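Local coordinates for protein succinylglutamate desuccinylase (Chromobacterium violaceum, PDB 1YW4) that probably hydrolyses N-succinylglutamate to succinate and glutamate with one zinc ion per subunit, the last step of arginine breakdown by the succinyltransferase pathway, at residues 19-24 / 29-34. Numbering follows the deposited sequence.
Sequences AEWPLP and ARWLAP
The carbonyl O of Ala-19 accepts a hydrogen bond from the backbone N of Trp-31 at 3.0 Å and so starts the pairing of an antiparallel beta hairpin near the N-terminus, with 20-23 as the outermost strand and 27-33 lying between it and strand 36-39. At the next position Glu-20 faces Arg-30 in a non-hydrogen-bonded pair, and its CA makes a CA-H...O contact with Ala-29 O, 3.1 Å from CA and bent at the hydrogen. The long, charged chains of Glu-20 and Arg-30 suit this more exposed face: they run side by side in the same direction, Glu-20 being extended with CG anti to its backbone nitrogen (chi1 173°). OE1 of Glu-20 then lies in the guanidinium plane and forms a salt bridge with NE of Arg-30 at 2.9 Å, while a water links the same oxygen, weakly, to NH2 of Arg-30. The guanidinium has a second carboxylate partner, Asp-42, at NH2, besides Glu-20 at NE.

Trp-21 and Ala-29 form the hydrogen-bonded pair, with two backbone bonds, Trp-21 N to Ala-29 O and Ala-29 N to Trp-21 O, both 2.8 Å long. Their side chains occupy the buried face, which helix 7-12 covers. Trp-31 meets Trp-21 in an edge-to-face pair, planes at 65°: the edge of the Trp-31 indole is turned to the face of the Trp-21 ring, with NE1 over its centre and 3.5 Å from CE2 of Trp-21. Phe-7 and His-10 add their rings to this aromatic cluster, which packs the hairpin against the helix, away from the zinc site. The small methyl of Ala-29 suits a site beside the bulky indole, and CD1 of Leu-23 lies 3.5 Å from CB of Ala-29, closer than usual for two carbons.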
loop_
_atom_site.group_PDB
_atom_site.type_symbol
_atom_site.label_atom_id
_atom_site.label_comp_id
_atom_site.label_asym_id
_atom_site.label_seq_id
_atom_site.Cartn_x
_atom_site.Cartn_y
_atom_site.Cartn_z
ATOM N N ALA A 19 19.505 -0.326 45.094
ATOM C CA ALA A 19 19.308 0.763 46.045
ATOM C C ALA A 19 18.127 1.640 45.644
ATOM O O ALA A 19 17.683 1.617 44.495
ATOM C CB ALA A 19 20.574 1.603 46.124
ATOM N N GLU A 20 17.606 2.398 46.603
ATOM C CA GLU A 20 16.502 3.314 46.333
ATOM C C GLU A 20 16.940 4.714 46.733
ATOM O O GLU A 20 17.512 4.908 47.808
ATOM C CB GLU A 20 15.233 2.928 47.113
ATOM C CG GLU A 20 14.100 3.957 47.003
ATOM C CD GLU A 20 12.850 3.594 47.811
ATOM O OE1 GLU A 20 12.054 2.758 47.351
ATOM O OE2 GLU A 20 12.667 4.141 48.917
ATOM N N TRP A 21 16.674 5.681 45.859
ATOM C CA TRP A 21 17.033 7.072 46.107
ATOM C C TRP A 21 15.780 7.911 46.312
ATOM O O TRP A 21 14.795 7.770 45.585
ATOM C CB TRP A 21 17.807 7.663 44.924
ATOM C CG TRP A 21 19.074 6.966 44.581
ATOM C CD1 TRP A 21 19.743 6.049 45.340
ATOM C CD2 TRP A 21 19.857 7.162 43.399
ATOM N NE1 TRP A 21 20.899 5.661 44.704
ATOM C CE2 TRP A 21 20.994 6.329 43.510
ATOM C CE3 TRP A 21 19.711 7.965 42.254
ATOM C CZ2 TRP A 21 21.982 6.272 42.523
ATOM C CZ3 TRP A 21 20.698 7.908 41.269
ATOM C CH2 TRP A 21 21.818 7.064 41.414
ATOM N N PRO A 22 15.800 8.802 47.306
ATOM C CA PRO A 22 14.623 9.640 47.536
ATOM C C PRO A 22 14.481 10.690 46.434
ATOM O O PRO A 22 15.476 11.235 45.947
ATOM C CB PRO A 22 14.912 10.265 48.900
ATOM C CG PRO A 22 16.413 10.413 48.873
ATOM C CD PRO A 22 16.861 9.086 48.288
ATOM N N LEU A 23 13.244 10.960 46.032
ATOM C CA LEU A 23 12.970 11.966 45.013
ATOM C C LEU A 23 12.123 13.077 45.619
ATOM O O LEU A 23 11.289 12.830 46.491
ATOM C CB LEU A 23 12.217 11.353 43.830
ATOM C CG LEU A 23 13.035 10.805 42.655
ATOM C CD1 LEU A 23 14.146 9.910 43.149
ATOM C CD2 LEU A 23 12.103 10.056 41.720
ATOM N N PRO A 24 12.321 14.316 45.158
ATOM C CA PRO A 24 11.544 15.436 45.690
ATOM C C PRO A 24 10.046 15.171 45.582
ATOM O O PRO A 24 9.557 14.735 44.539
ATOM C CB PRO A 24 12.012 16.619 44.839
ATOM C CG PRO A 24 12.446 15.976 43.557
ATOM C CD PRO A 24 13.168 14.745 44.037
ATOM N N ALA A 29 13.215 6.550 43.587
ATOM C CA ALA A 29 13.784 5.938 42.398
ATOM C C ALA A 29 14.321 4.594 42.872
ATOM O O ALA A 29 15.166 4.537 43.770
ATOM C CB ALA A 29 14.901 6.802 41.840
ATOM N N ARG A 30 13.810 3.515 42.282
ATOM C CA ARG A 30 14.219 2.168 42.662
ATOM C C ARG A 30 15.015 1.472 41.576
ATOM O O ARG A 30 14.548 1.338 40.447
ATOM C CB ARG A 30 12.985 1.305 43.003
ATOM C CG ARG A 30 12.285 1.687 44.297
ATOM C CD ARG A 30 10.980 0.918 44.509
ATOM N NE ARG A 30 10.124 1.624 45.462
ATOM C CZ ARG A 30 8.794 1.615 45.446
ATOM N NH1 ARG A 30 8.142 0.926 44.517
ATOM N NH2 ARG A 30 8.113 2.317 46.353
ATOM N N TRP A 31 16.230 1.050 41.910
ATOM C CA TRP A 31 17.046 0.317 40.952
ATOM C C TRP A 31 16.561 -1.120 41.009
ATOM O O TRP A 31 16.707 -1.794 42.033
ATOM C CB TRP A 31 18.523 0.416 41.325
ATOM C CG TRP A 31 19.038 1.791 41.081
ATOM C CD1 TRP A 31 19.034 2.840 41.957
ATOM C CD2 TRP A 31 19.517 2.309 39.837
ATOM N NE1 TRP A 31 19.475 3.982 41.333
ATOM C CE2 TRP A 31 19.781 3.684 40.031
ATOM C CE3 TRP A 31 19.746 1.748 38.574
ATOM C CZ2 TRP A 31 20.265 4.507 39.005
ATOM C CZ3 TRP A 31 20.224 2.568 37.555
ATOM C CH2 TRP A 31 20.480 3.932 37.782
ATOM N N LEU A 32 15.970 -1.574 39.910
ATOM C CA LEU A 32 15.413 -2.917 39.819
ATOM C C LEU A 32 16.430 -3.939 39.347
ATOM O O LEU A 32 16.265 -5.130 39.581
ATOM C CB LEU A 32 14.219 -2.907 38.860
ATOM C CG LEU A 32 13.078 -1.918 39.151
ATOM C CD1 LEU A 32 12.010 -2.059 38.075
ATOM C CD2 LEU A 32 12.477 -2.187 40.532
ATOM N N ALA A 33 17.475 -3.462 38.679
ATOM C CA ALA A 33 18.541 -4.314 38.157
ATOM C C ALA A 33 19.608 -3.362 37.655
ATOM O O ALA A 33 19.417 -2.152 37.709
ATOM C CB ALA A 33 18.026 -5.175 37.003
ATOM N N PRO A 34 20.751 -3.888 37.180
ATOM C CA PRO A 34 21.799 -2.994 36.685
ATOM C C PRO A 34 21.255 -2.129 35.558
ATOM O O PRO A 34 20.624 -2.625 34.629
ATOM C CB PRO A 34 22.882 -3.963 36.223
ATOM C CG PRO A 34 22.728 -5.109 37.196
ATOM C CD PRO A 34 21.228 -5.283 37.217
HETATM O O HOH W 1 9.723 3.950 48.679
#